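Local structure of Uly1 (Catenovulum maritimum, 7DRQ) at residues T77-L82 / T472-I477; D51-K54 / Y59-M62; E5-V10 / Q442-G447; Y410-E415 / V449-G454. The protein is an ulvan lyase of polysaccharide lyase family 24 that probably breaks down the algal polysaccharide ulvan by beta-elimination, and it binds calcium ions. All coordinates share one frame; numbering follows the deposited sequence.

Contact 1. Residues T77-L82 / T472-I477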
loop_
_atom_site.group_PDB
_atom_site.type_symbol
_atom_site.label_atom_id
_atom_site.label_comp_id
_atom_site.label_asym_id
_atom_site.label_seq_id
_atom_site.Cartn_x
_atom_site.Cartn_y
_atom_site.Cartn_z
ATOM N N THR A 77 12.663 1.106 11.991
ATOM C CA THR A 77 14.073 1.459 11.831
ATOM C C THR A 77 14.177 2.846 11.220
ATOM O O THR A 77 13.417 3.193 10.307
ATOM C CB THR A 77 14.798 0.453 10.927
ATOM O OG1 THR A 77 14.756 -0.849 11.516
ATOM C CG2 THR A 77 16.270 0.863 10.733
ATOM N N ARG A 78 15.107 3.647 11.726
ATOM C CA ARG A 78 15.360 4.967 11.171
ATOM C C ARG A 78 16.819 5.038 10.761
ATOM O O ARG A 78 17.703 4.873 11.604
ATOM C CB ARG A 78 15.031 6.070 12.180
ATOM C CG ARG A 78 15.167 7.475 11.593
ATOM C CD ARG A 78 14.985 8.546 12.668
ATOM N NE ARG A 78 16.111 8.546 13.603
ATOM C CZ ARG A 78 16.224 9.360 14.648
ATOM N NH1 ARG A 78 15.278 10.272 14.902
ATOM N NH2 ARG A 78 17.286 9.270 15.447
ATOM N N TYR A 79 17.061 5.264 9.473
ATOM C CA TYR A 79 18.400 5.453 8.926
ATOM C C TYR A 79 18.654 6.943 8.724
ATOM O O TYR A 79 17.825 7.649 8.139
ATOM C CB TYR A 79 18.549 4.694 7.600
ATOM C CG TYR A 79 19.787 5.068 6.827
ATOM C CD1 TYR A 79 21.028 4.562 7.188
ATOM C CD2 TYR A 79 19.723 5.937 5.745
ATOM C CE1 TYR A 79 22.176 4.909 6.494
ATOM C CE2 TYR A 79 20.882 6.288 5.033
ATOM C CZ TYR A 79 22.099 5.768 5.420
ATOM O OH TYR A 79 23.244 6.123 4.720
ATOM N N ASN A 80 19.804 7.419 9.203
ATOM C CA ASN A 80 20.173 8.824 9.084
ATOM C C ASN A 80 21.098 8.950 7.880
ATOM O O ASN A 80 22.217 8.429 7.896
ATOM C CB ASN A 80 20.842 9.326 10.368
ATOM C CG ASN A 80 21.080 10.832 10.360
ATOM O OD1 ASN A 80 21.295 11.441 9.310
ATOM N ND2 ASN A 80 21.059 11.438 11.542
ATOM N N THR A 81 20.619 9.623 6.831
ATOM C CA THR A 81 21.403 9.758 5.608
ATOM C C THR A 81 22.645 10.618 5.808
ATOM O O THR A 81 23.561 10.559 4.980
ATOM C CB THR A 81 20.556 10.369 4.492
ATOM O OG1 THR A 81 20.161 11.704 4.857
ATOM C CG2 THR A 81 19.304 9.520 4.232
ATOM N N LEU A 82 22.680 11.431 6.866
ATOM C CA LEU A 82 23.835 12.293 7.113
ATOM C C LEU A 82 24.950 11.576 7.859
ATOM O O LEU A 82 26.130 11.878 7.645
ATOM C CB LEU A 82 23.412 13.525 7.909
ATOM C CG LEU A 82 22.369 14.426 7.256
ATOM C CD1 LEU A 82 21.939 15.518 8.228
ATOM C CD2 LEU A 82 22.878 15.003 5.940
ATOM N N THR A 472 17.312 -7.726 4.617
ATOM C CA THR A 472 16.804 -6.636 3.805
ATOM C C THR A 472 17.842 -5.529 3.711
ATOM O O THR A 472 18.683 -5.354 4.599
ATOM C CB THR A 472 15.495 -6.047 4.367
ATOM O OG1 THR A 472 15.726 -5.639 5.712
ATOM C CG2 THR A 472 14.398 -7.090 4.348
ATOM N N TYR A 473 17.750 -4.776 2.621
ATOM C CA TYR A 473 18.657 -3.689 2.317
ATOM C C TYR A 473 17.853 -2.466 1.919
ATOM O O TYR A 473 16.720 -2.571 1.445
ATOM C CB TYR A 473 19.597 -4.041 1.160
ATOM C CG TYR A 473 20.745 -4.905 1.598
ATOM C CD1 TYR A 473 20.613 -6.279 1.661
ATOM C CD2 TYR A 473 21.952 -4.337 1.977
ATOM C CE1 TYR A 473 21.666 -7.078 2.080
ATOM C CE2 TYR A 473 23.006 -5.124 2.396
ATOM C CZ TYR A 473 22.855 -6.488 2.447
ATOM O OH TYR A 473 23.912 -7.275 2.865
ATOM N N LEU A 474 18.480 -1.309 2.087
ATOM C CA LEU A 474 18.010 -0.060 1.512
ATOM C C LEU A 474 19.015 0.414 0.475
ATOM O O LEU A 474 20.211 0.529 0.775
ATOM C CB LEU A 474 17.847 1.015 2.586
ATOM C CG LEU A 474 17.692 2.452 2.061
ATOM C CD1 LEU A 474 16.392 2.606 1.262
ATOM C CD2 LEU A 474 17.738 3.474 3.217
ATOM N N GLN A 475 18.539 0.707 -0.733
ATOM C CA GLN A 475 19.365 1.363 -1.738
ATOM C C GLN A 475 18.846 2.771 -1.996
ATOM O O GLN A 475 17.632 3.000 -2.035
ATOM C CB GLN A 475 19.406 0.576 -3.049
ATOM C CG GLN A 475 20.203 -0.725 -2.952
ATOM C CD GLN A 475 20.445 -1.364 -4.302
ATOM O OE1 GLN A 475 19.928 -0.907 -5.325
ATOM N NE2 GLN A 475 21.231 -2.439 -4.311
ATOM N N ILE A 476 19.769 3.717 -2.137
ATOM C CA ILE A 476 19.429 5.103 -2.452
ATOM C C ILE A 476 20.041 5.399 -3.813
ATOM O O ILE A 476 21.270 5.377 -3.977
ATOM C CB ILE A 476 19.906 6.083 -1.377
ATOM C CG1 ILE A 476 19.349 5.670 -0.010
ATOM C CG2 ILE A 476 19.441 7.503 -1.698
ATOM C CD1 ILE A 476 19.900 6.495 1.152
ATOM N N ILE A 477 19.180 5.640 -4.796
ATOM C CA ILE A 477 19.575 5.762 -6.189
ATOM C C ILE A 477 19.160 7.148 -6.659
ATOM O O ILE A 477 17.987 7.526 -6.550
ATOM C CB ILE A 477 18.947 4.659 -7.057
ATOM C CG1 ILE A 477 19.512 3.275 -6.683
ATOM C CG2 ILE A 477 19.187 4.940 -8.526
ATOM C CD1 ILE A 477 18.660 2.096 -7.210
#
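Tyr79 and Leu474 stand across from each other on backbones that run in roughly the same direction, with 9.2 Å between Tyr79 CA and Leu474 CA. That spacing is too wide for pairing within one sheet, and no hydrogen bond crosses. Side chains alone bridge the gap. The Tyr79 ring does most of the work. Its CG is anti to the backbone N (chi1 168°), which carries the ring out toward strand 469-478. One side of the ring then meets two aliphatic tips. Tyr79 CD2 lies 4.0 Å from Leu474 CD2, and the two side chains cross at about a right angle. Further out along the same side, Tyr79 CE2 is 4.0 Å from Ile476 CD1. The extended Ile476 chain (chi2 173°) brings that methyl to the ring. Thr81 adds a looser touch at the rim, with its CG2 4.4 Å from Ile476 CD1. Its hydroxyl is used elsewhere, in a hydrogen bond to Asn58 O. Just beside it the chain leaves the strand in an Asx turn. Asn80 OD1 accepts from Leu82 N at 2.8 Å, with the donor tilted 23° from the carbonyl plane. Ile8 also packs on Tyr79, and Tyr457 packs on Ile476, so the touching groups continue into the neighbouring strands. The two strands belong to separate four-stranded antiparallel sheets, consistent with adjacent blades of a beta-propeller. The chemistry is wholly apolar. This suggests that the sheets are held here mainly by shape and the burial of apolar surface, with no directional bond in this contact to fix their spacing.

Contact 2. Residues D51-K54 / Y59-M62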
loop_
_atom_site.group_PDB
_atom_site.type_symbol
_atom_site.label_atom_id
_atom_site.label_comp_id
_atom_site.label_asym_id
_atom_site.label_seq_id
_atom_site.Cartn_x
_atom_site.Cartn_y
_atom_site.Cartn_z
ATOM N N ASP A 51 3.038 0.057 2.932
ATOM C CA ASP A 51 3.496 1.446 2.968
ATOM C C ASP A 51 4.608 1.596 4.012
ATOM O O ASP A 51 4.495 2.304 5.016
ATOM C CB ASP A 51 2.315 2.365 3.256
ATOM C CG ASP A 51 2.639 3.811 3.022
ATOM O OD1 ASP A 51 3.498 4.100 2.154
ATOM O OD2 ASP A 51 2.045 4.660 3.716
ATOM N N ALA A 52 5.703 0.895 3.750
ATOM C CA ALA A 52 6.668 0.567 4.789
ATOM C C ALA A 52 7.919 1.428 4.772
ATOM O O ALA A 52 8.834 1.168 5.562
ATOM C CB ALA A 52 7.071 -0.912 4.677
ATOM N N ILE A 53 8.014 2.424 3.898
ATOM C CA ILE A 53 9.208 3.260 3.874
ATOM C C ILE A 53 8.823 4.704 3.583
ATOM O O ILE A 53 8.043 4.974 2.664
ATOM C CB ILE A 53 10.245 2.736 2.858
ATOM C CG1 ILE A 53 11.361 3.759 2.660
ATOM C CG2 ILE A 53 9.602 2.348 1.530
ATOM C CD1 ILE A 53 12.619 3.145 2.072
ATOM N N LYS A 54 9.368 5.635 4.369
ATOM C CA LYS A 54 9.157 7.060 4.148
ATOM C C LYS A 54 10.469 7.792 4.372
ATOM O O LYS A 54 11.340 7.324 5.115
ATOM C CB LYS A 54 8.097 7.654 5.089
ATOM C CG LYS A 54 6.688 7.139 4.861
ATOM C CD LYS A 54 6.193 7.539 3.483
ATOM C CE LYS A 54 5.039 6.634 3.063
ATOM N NZ LYS A 54 3.884 6.758 4.040
ATOM N N TYR A 59 16.112 11.514 7.231
ATOM C CA TYR A 59 15.787 10.264 7.903
ATOM C C TYR A 59 14.981 9.375 6.974
ATOM O O TYR A 59 14.020 9.837 6.349
ATOM C CB TYR A 59 14.998 10.521 9.185
ATOM C CG TYR A 59 15.688 11.434 10.162
ATOM C CD1 TYR A 59 16.730 10.976 10.959
ATOM C CD2 TYR A 59 15.281 12.758 10.302
ATOM C CE1 TYR A 59 17.357 11.831 11.876
ATOM C CE2 TYR A 59 15.891 13.608 11.200
ATOM C CZ TYR A 59 16.924 13.145 11.983
ATOM O OH TYR A 59 17.522 14.006 12.877
ATOM N N VAL A 60 15.365 8.104 6.889
ATOM C CA VAL A 60 14.579 7.099 6.181
ATOM C C VAL A 60 13.945 6.197 7.226
ATOM O O VAL A 60 14.659 5.516 7.974
ATOM C CB VAL A 60 15.443 6.276 5.210
ATOM C CG1 VAL A 60 14.548 5.357 4.380
ATOM C CG2 VAL A 60 16.239 7.199 4.309
ATOM N N PHE A 61 12.615 6.177 7.273
ATOM C CA PHE A 61 11.878 5.341 8.209
ATOM C C PHE A 61 11.401 4.085 7.493
ATOM O O PHE A 61 10.798 4.174 6.418
ATOM C CB PHE A 61 10.688 6.110 8.786
ATOM C CG PHE A 61 11.088 7.258 9.674
ATOM C CD1 PHE A 61 11.376 8.502 9.133
ATOM C CD2 PHE A 61 11.178 7.091 11.049
ATOM C CE1 PHE A 61 11.742 9.556 9.943
ATOM C CE2 PHE A 61 11.540 8.147 11.868
ATOM C CZ PHE A 61 11.825 9.379 11.314
HETATM N N MSE A 62 11.700 2.919 8.071
HETATM C CA MSE A 62 11.326 1.641 7.467
HETATM C C MSE A 62 10.730 0.701 8.502
HETATM O O MSE A 62 11.277 0.542 9.590
HETATM C CB MSE A 62 12.541 0.990 6.807
HETATM C CG MSE A 62 13.094 1.802 5.661
HETATM SE SE MSE A 62 14.839 1.061 5.116
HETATM C CE MSE A 62 16.011 1.976 6.365
#
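Ile53 lies side by side with both Val60 and Met62, and all three side chains leave the same face of the sheet. Its CG1 is anti to the backbone N (chi1 169°), which sets CD1 over the neighbouring strand. There Ile53 CD1 touches Val60 CG1 at 3.7 Å and Met62 CG at 3.9 Å. Met62, a selenomethionine, bends at chi3 and carries its end away from Ile53. Tyr457 and Tyr459 also pack on Ile53. With an alanine here, Val60 CG1 and Met62 CG would probably lose the methyl that lies over them, and a gap would open on the tyrosine side. Lys54 and Phe61 take the other face, and the end of each leads away from the opposite strand. Lys54 folds back: NZ forms a salt bridge with Asp51 OD2 at 2.8 Å and a hydrogen bond with Val113 O, and Asp51 OD2 also accepts from Phe206 N. The backbones of Lys54 and Phe61 are joined twice: Lys54 N to Phe61 O at 2.9 Å, and Phe61 N to Lys54 O at 2.8 Å. Ile53 and Met62 form the adjoining non-hydrogen-bonded pair. This is an antiparallel beta hairpin, the first half of a four-stranded sheet like a propeller blade.

Contact 3. Residues E5-V10 / Q442-G447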
loop_
_atom_site.group_PDB
_atom_site.type_symbol
_atom_site.label_atom_id
_atom_site.label_comp_id
_atom_site.label_asym_id
_atom_site.label_seq_id
_atom_site.Cartn_x
_atom_site.Cartn_y
_atom_site.Cartn_z
ATOM N N GLU A 5 23.869 5.552 -5.037
ATOM C CA GLU A 5 24.628 6.368 -4.092
ATOM C C GLU A 5 24.930 5.662 -2.777
ATOM O O GLU A 5 26.008 5.866 -2.211
ATOM C CB GLU A 5 23.883 7.667 -3.783
ATOM C CG GLU A 5 23.715 8.567 -4.991
ATOM C CD GLU A 5 23.224 9.945 -4.620
ATOM O OE1 GLU A 5 22.519 10.074 -3.595
ATOM O OE2 GLU A 5 23.544 10.898 -5.359
ATOM N N HIS A 6 23.999 4.861 -2.261
ATOM C CA HIS A 6 24.165 4.230 -0.959
ATOM C C HIS A 6 23.511 2.857 -0.962
ATOM O O HIS A 6 22.477 2.654 -1.603
ATOM C CB HIS A 6 23.566 5.091 0.159
ATOM C CG HIS A 6 24.192 6.447 0.273
ATOM N ND1 HIS A 6 23.606 7.587 -0.234
ATOM C CD2 HIS A 6 25.364 6.842 0.825
ATOM C CE1 HIS A 6 24.389 8.627 0.004
ATOM N NE2 HIS A 6 25.464 8.201 0.641
ATOM N N GLU A 7 24.115 1.922 -0.232
ATOM C CA GLU A 7 23.547 0.591 -0.038
ATOM C C GLU A 7 23.750 0.220 1.424
ATOM O O GLU A 7 24.889 0.171 1.895
ATOM C CB GLU A 7 24.206 -0.425 -0.969
ATOM C CG GLU A 7 23.638 -1.811 -0.842
ATOM C CD GLU A 7 23.803 -2.606 -2.113
ATOM O OE1 GLU A 7 22.987 -3.516 -2.328
ATOM O OE2 GLU A 7 24.757 -2.323 -2.887
ATOM N N ILE A 8 22.651 -0.020 2.140
ATOM C CA ILE A 8 22.636 -0.089 3.597
ATOM C C ILE A 8 21.909 -1.356 4.017
ATOM O O ILE A 8 20.759 -1.571 3.630
ATOM C CB ILE A 8 21.937 1.143 4.208
ATOM C CG1 ILE A 8 22.606 2.431 3.735
ATOM C CG2 ILE A 8 21.917 1.066 5.728
ATOM C CD1 ILE A 8 21.672 3.316 2.939
ATOM N N LYS A 9 22.545 -2.174 4.844
ATOM C CA LYS A 9 21.833 -3.331 5.366
ATOM C C LYS A 9 20.884 -2.872 6.465
ATOM O O LYS A 9 21.250 -2.072 7.331
ATOM C CB LYS A 9 22.800 -4.395 5.891
ATOM C CG LYS A 9 22.093 -5.596 6.491
ATOM C CD LYS A 9 23.032 -6.800 6.595
ATOM C CE LYS A 9 23.802 -6.811 7.899
ATOM N NZ LYS A 9 24.684 -8.029 7.999
ATOM N N VAL A 10 19.644 -3.332 6.400
ATOM C CA VAL A 10 18.686 -2.973 7.432
ATOM C C VAL A 10 18.661 -4.012 8.537
ATOM O O VAL A 10 18.781 -3.676 9.718
ATOM C CB VAL A 10 17.295 -2.774 6.809
ATOM C CG1 VAL A 10 16.264 -2.432 7.903
ATOM C CG2 VAL A 10 17.360 -1.675 5.759
ATOM N N GLN A 442 24.409 -7.698 -5.830
ATOM C CA GLN A 442 23.538 -8.602 -5.090
ATOM C C GLN A 442 22.260 -8.906 -5.866
ATOM O O GLN A 442 21.850 -8.173 -6.766
ATOM C CB GLN A 442 23.165 -8.006 -3.736
ATOM C CG GLN A 442 24.346 -7.753 -2.833
ATOM C CD GLN A 442 23.980 -6.849 -1.701
ATOM O OE1 GLN A 442 24.341 -5.677 -1.696
ATOM N NE2 GLN A 442 23.231 -7.373 -0.742
ATOM N N SER A 443 21.611 -9.996 -5.480
ATOM C CA SER A 443 20.340 -10.405 -6.063
ATOM C C SER A 443 19.241 -10.241 -5.029
ATOM O O SER A 443 19.401 -10.650 -3.871
ATOM C CB SER A 443 20.389 -11.852 -6.549
ATOM O OG SER A 443 20.955 -11.906 -7.848
ATOM N N PHE A 444 18.128 -9.650 -5.452
ATOM C CA PHE A 444 17.005 -9.385 -4.570
ATOM C C PHE A 444 15.764 -10.109 -5.077
ATOM O O PHE A 444 15.605 -10.355 -6.278
ATOM C CB PHE A 444 16.760 -7.869 -4.453
ATOM C CG PHE A 444 17.981 -7.110 -3.994
ATOM C CD1 PHE A 444 18.331 -7.094 -2.659
ATOM C CD2 PHE A 444 18.799 -6.464 -4.908
ATOM C CE1 PHE A 444 19.475 -6.411 -2.228
ATOM C CE2 PHE A 444 19.940 -5.781 -4.494
ATOM C CZ PHE A 444 20.273 -5.753 -3.148
ATOM N N GLN A 445 14.896 -10.449 -4.128
ATOM C CA GLN A 445 13.701 -11.257 -4.316
ATOM C C GLN A 445 12.437 -10.416 -4.422
ATOM O O GLN A 445 11.446 -10.852 -5.033
ATOM C CB GLN A 445 13.584 -12.211 -3.122
ATOM C CG GLN A 445 12.437 -13.171 -3.116
ATOM C CD GLN A 445 12.707 -14.314 -2.155
ATOM O OE1 GLN A 445 13.860 -14.697 -1.947
ATOM N NE2 GLN A 445 11.653 -14.854 -1.554
ATOM N N LYS A 446 12.468 -9.219 -3.849
ATOM C CA LYS A 446 11.301 -8.354 -3.715
ATOM C C LYS A 446 11.793 -6.968 -3.341
ATOM O O LYS A 446 12.767 -6.833 -2.607
ATOM C CB LYS A 446 10.348 -8.899 -2.641
ATOM C CG LYS A 446 9.032 -8.150 -2.494
ATOM C CD LYS A 446 8.266 -8.662 -1.265
ATOM C CE LYS A 446 6.787 -8.280 -1.320
ATOM N NZ LYS A 446 6.573 -6.799 -1.305
ATOM N N GLY A 447 11.114 -5.942 -3.823
ATOM C CA GLY A 447 11.448 -4.595 -3.386
ATOM C C GLY A 447 10.220 -3.720 -3.382
ATOM O O GLY A 447 9.270 -3.960 -4.134
#
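Glu7 and Gln442 reach toward each other from opposite directions, and their ends form the close part of this contact. Glu7 OE1 is 2.6 Å from Gln442 OE1, with the carboxylate and amide planes 26° apart. Both polar ends have partners outside the two segments: Gln475 NE2 hydrogen-bonds to Glu7 OE1, and Gln442 NE2 hydrogen-bonds to Glu462 OE2. Glu7 OE1 also meets a ring: it lies in the plane of Phe444, at its edge, 3.6 Å from Phe444 CZ. The Glu7 chain gets there extended, with CG anti to the backbone N (chi1 -178°) and chi2 at 154°. A leucine in its place would probably leave the Gln475 amide without its carboxylate mate and the edge of Phe444 without its oxygen neighbour. Strands 3-15 and 444-452 are the two outermost strands of one antiparallel sheet, so the contact spans the strands between them. Gln442 lies in the loop just before strand 444-452. Gln475 and Leu460, on the middle strands, pack against Phe444. The N-terminal strand thus completes a sheet made otherwise of the last three strands of the chain, consistent with the "velcro" closure of beta-propellers. The other side of the contact is loose. Between backbones the nearest approach is wide, 10.5 Å from Glu7 CA to Gln442 CA. Lys9 is exposed and its end leads away, to a salt bridge with Asp12, while its chain lies on Tyr473. Toward the start of strand 3-15, Glu5 and His6 both face Ile476 in a classic beta bulge.

Contact 4. Residues Y410-E415 / V449-G454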
loop_
_atom_site.group_PDB
_atom_site.type_symbol
_atom_site.label_atom_id
_atom_site.label_comp_id
_atom_site.label_asym_id
_atom_site.label_seq_id
_atom_site.Cartn_x
_atom_site.Cartn_y
_atom_site.Cartn_z
ATOM N N TYR A 410 8.474 6.304 -14.573
ATOM C CA TYR A 410 9.470 5.255 -14.409
ATOM C C TYR A 410 8.812 3.912 -14.156
ATOM O O TYR A 410 7.807 3.826 -13.445
ATOM C CB TYR A 410 10.418 5.540 -13.244
ATOM C CG TYR A 410 11.185 6.815 -13.377
ATOM C CD1 TYR A 410 12.421 6.839 -14.018
ATOM C CD2 TYR A 410 10.689 8.003 -12.851
ATOM C CE1 TYR A 410 13.141 8.011 -14.131
ATOM C CE2 TYR A 410 11.400 9.181 -12.971
ATOM C CZ TYR A 410 12.623 9.176 -13.606
ATOM O OH TYR A 410 13.334 10.347 -13.729
ATOM N N ILE A 411 9.405 2.865 -14.746
ATOM C CA ILE A 411 9.215 1.485 -14.329
ATOM C C ILE A 411 10.459 1.094 -13.546
ATOM O O ILE A 411 11.581 1.333 -14.005
ATOM C CB ILE A 411 9.009 0.555 -15.535
ATOM C CG1 ILE A 411 7.692 0.865 -16.248
ATOM C CG2 ILE A 411 9.060 -0.912 -15.107
ATOM C CD1 ILE A 411 7.672 0.367 -17.685
ATOM N N ILE A 412 10.270 0.530 -12.356
ATOM C CA ILE A 412 11.377 0.174 -11.475
ATOM C C ILE A 412 11.138 -1.252 -11.004
ATOM O O ILE A 412 10.050 -1.575 -10.513
ATOM C CB ILE A 412 11.495 1.137 -10.281
ATOM C CG1 ILE A 412 11.747 2.569 -10.769
ATOM C CG2 ILE A 412 12.589 0.668 -9.304
ATOM C CD1 ILE A 412 11.452 3.635 -9.716
ATOM N N GLY A 413 12.144 -2.101 -11.145
ATOM C CA GLY A 413 11.919 -3.487 -10.824
ATOM C C GLY A 413 13.211 -4.248 -10.690
ATOM O O GLY A 413 14.293 -3.667 -10.625
ATOM N N LEU A 414 13.071 -5.565 -10.643
ATOM C CA LEU A 414 14.196 -6.478 -10.523
ATOM C C LEU A 414 14.243 -7.338 -11.772
ATOM O O LEU A 414 13.229 -7.920 -12.165
ATOM C CB LEU A 414 14.064 -7.350 -9.272
ATOM C CG LEU A 414 13.937 -6.539 -7.979
ATOM C CD1 LEU A 414 13.575 -7.411 -6.771
ATOM C CD2 LEU A 414 15.238 -5.777 -7.710
ATOM N N GLU A 415 15.410 -7.402 -12.398
ATOM C CA GLU A 415 15.630 -8.278 -13.539
ATOM C C GLU A 415 16.816 -9.164 -13.201
ATOM O O GLU A 415 17.907 -8.657 -12.927
ATOM C CB GLU A 415 15.889 -7.475 -14.813
ATOM C CG GLU A 415 15.972 -8.316 -16.073
ATOM C CD GLU A 415 15.913 -7.462 -17.320
ATOM O OE1 GLU A 415 14.795 -7.073 -17.727
ATOM O OE2 GLU A 415 16.987 -7.161 -17.878
ATOM N N VAL A 449 9.270 0.544 -3.551
ATOM C CA VAL A 449 9.843 1.781 -4.068
ATOM C C VAL A 449 9.238 2.966 -3.329
ATOM O O VAL A 449 8.020 3.013 -3.114
ATOM C CB VAL A 449 9.559 1.889 -5.578
ATOM C CG1 VAL A 449 9.867 3.292 -6.088
ATOM C CG2 VAL A 449 10.327 0.820 -6.341
ATOM N N HIS A 450 10.084 3.933 -2.962
ATOM C CA HIS A 450 9.641 5.243 -2.495
ATOM C C HIS A 450 10.462 6.304 -3.211
ATOM O O HIS A 450 11.690 6.299 -3.118
ATOM C CB HIS A 450 9.800 5.372 -0.977
ATOM C CG HIS A 450 9.343 6.691 -0.432
ATOM N ND1 HIS A 450 8.010 7.009 -0.291
ATOM C CD2 HIS A 450 10.036 7.764 0.014
ATOM C CE1 HIS A 450 7.899 8.229 0.206
ATOM N NE2 HIS A 450 9.112 8.707 0.408
ATOM N N ILE A 451 9.793 7.201 -3.940
ATOM C CA ILE A 451 10.454 8.304 -4.631
ATOM C C ILE A 451 10.365 9.538 -3.745
ATOM O O ILE A 451 9.276 9.891 -3.275
ATOM C CB ILE A 451 9.805 8.569 -6.003
ATOM C CG1 ILE A 451 9.738 7.280 -6.837
ATOM C CG2 ILE A 451 10.552 9.687 -6.737
ATOM C CD1 ILE A 451 11.083 6.638 -7.074
ATOM N N HIS A 452 11.496 10.200 -3.511
ATOM C CA HIS A 452 11.486 11.382 -2.655
ATOM C C HIS A 452 12.619 12.306 -3.070
ATOM O O HIS A 452 13.780 11.891 -3.080
ATOM C CB HIS A 452 11.615 10.980 -1.183
ATOM C CG HIS A 452 11.764 12.135 -0.246
ATOM N ND1 HIS A 452 10.682 12.796 0.291
ATOM C CD2 HIS A 452 12.865 12.748 0.250
ATOM C CE1 HIS A 452 11.109 13.763 1.082
ATOM N NE2 HIS A 452 12.429 13.758 1.071
ATOM N N ASP A 453 12.280 13.546 -3.423
ATOM C CA ASP A 453 13.264 14.583 -3.738
ATOM C C ASP A 453 14.246 14.121 -4.812
ATOM O O ASP A 453 15.463 14.224 -4.661
ATOM C CB ASP A 453 14.005 15.018 -2.475
ATOM C CG ASP A 453 14.546 16.435 -2.573
ATOM O OD1 ASP A 453 14.276 17.105 -3.595
ATOM O OD2 ASP A 453 15.240 16.876 -1.627
ATOM N N GLY A 454 13.704 13.594 -5.905
ATOM C CA GLY A 454 14.536 13.191 -7.021
ATOM C C GLY A 454 15.368 11.947 -6.811
ATOM O O GLY A 454 16.233 11.658 -7.642
#
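Ile412 meets Val449 and Ile451 where two antiparallel sheets pack together, an arrangement consistent with neighbouring blades of a beta-propeller. Strand 408-415 belongs to one sheet and strand 444-452 is an outermost strand of the next. The contact across the gap is purely apolar. Both branches of Ile412 touch Val449, and the longer one also reaches Ile451. Its CG1 is anti to the carbonyl carbon (chi1 -61°), and the chain goes on extended to CD1. That methyl rests against two others: Ile412 CD1 is 4.0 Å from Val449 CG1 and also 4.0 Å from Ile451 CD1. The two isoleucines reach toward each other tip to tip. Ile451 bends at its second torsion (chi2 -58°), unlike Ile412. Tyr403, from the short strand 403-405, packs on Ile412, Val449 and Ile451 alike.

Hydrogen bonds play no part across the contact. Each backbone is paired within its own sheet: Ile411 with Glu422 and Gly413 with Phe420 on one side, His450 with Tyr457 on the other. The CA atoms of Ile412 and Val449 stay 7.7 Å apart.

Charged and polar groups find their partners elsewhere. Glu415 makes a salt bridge to Arg433 within its own sheet. His450 turns from this contact to pack on Ile53 and Lys54, and His452 packs on Val55. Strand 444-452 is thus flanked by a sheet on each face. The closest touch between the segments is made by the shorter branch of Ile412, whose CG2 lies 3.7 Å from Val449 CG2.

In the fold
Three sheets meet through these contacts. Contact 2 lies within the first sheet, contact 3 spans the closing one, and contacts 1 and 4 join the closing sheet to its two neighbours. Contacts 1 and 2 have centres about 9 Å apart, and backbone bonds link Tyr79 O to Val60 N and Thr77 N to Met62 O, each 2.8 Å. Contacts 1 and 3 share neighbouring strands, with Leu474 N 2.8 Å from Ile8 O. Between contacts 3 and 4, Leu414 CD1 packs 3.6 Å from Phe444 O. Between contacts 2 and 3, Met62 SE packs 3.8 Å from Val10 CG2. All four lie away from the calcium sites at Asp173, Asp183 and Lys185 and at Leu283, Asp285 and Phe287.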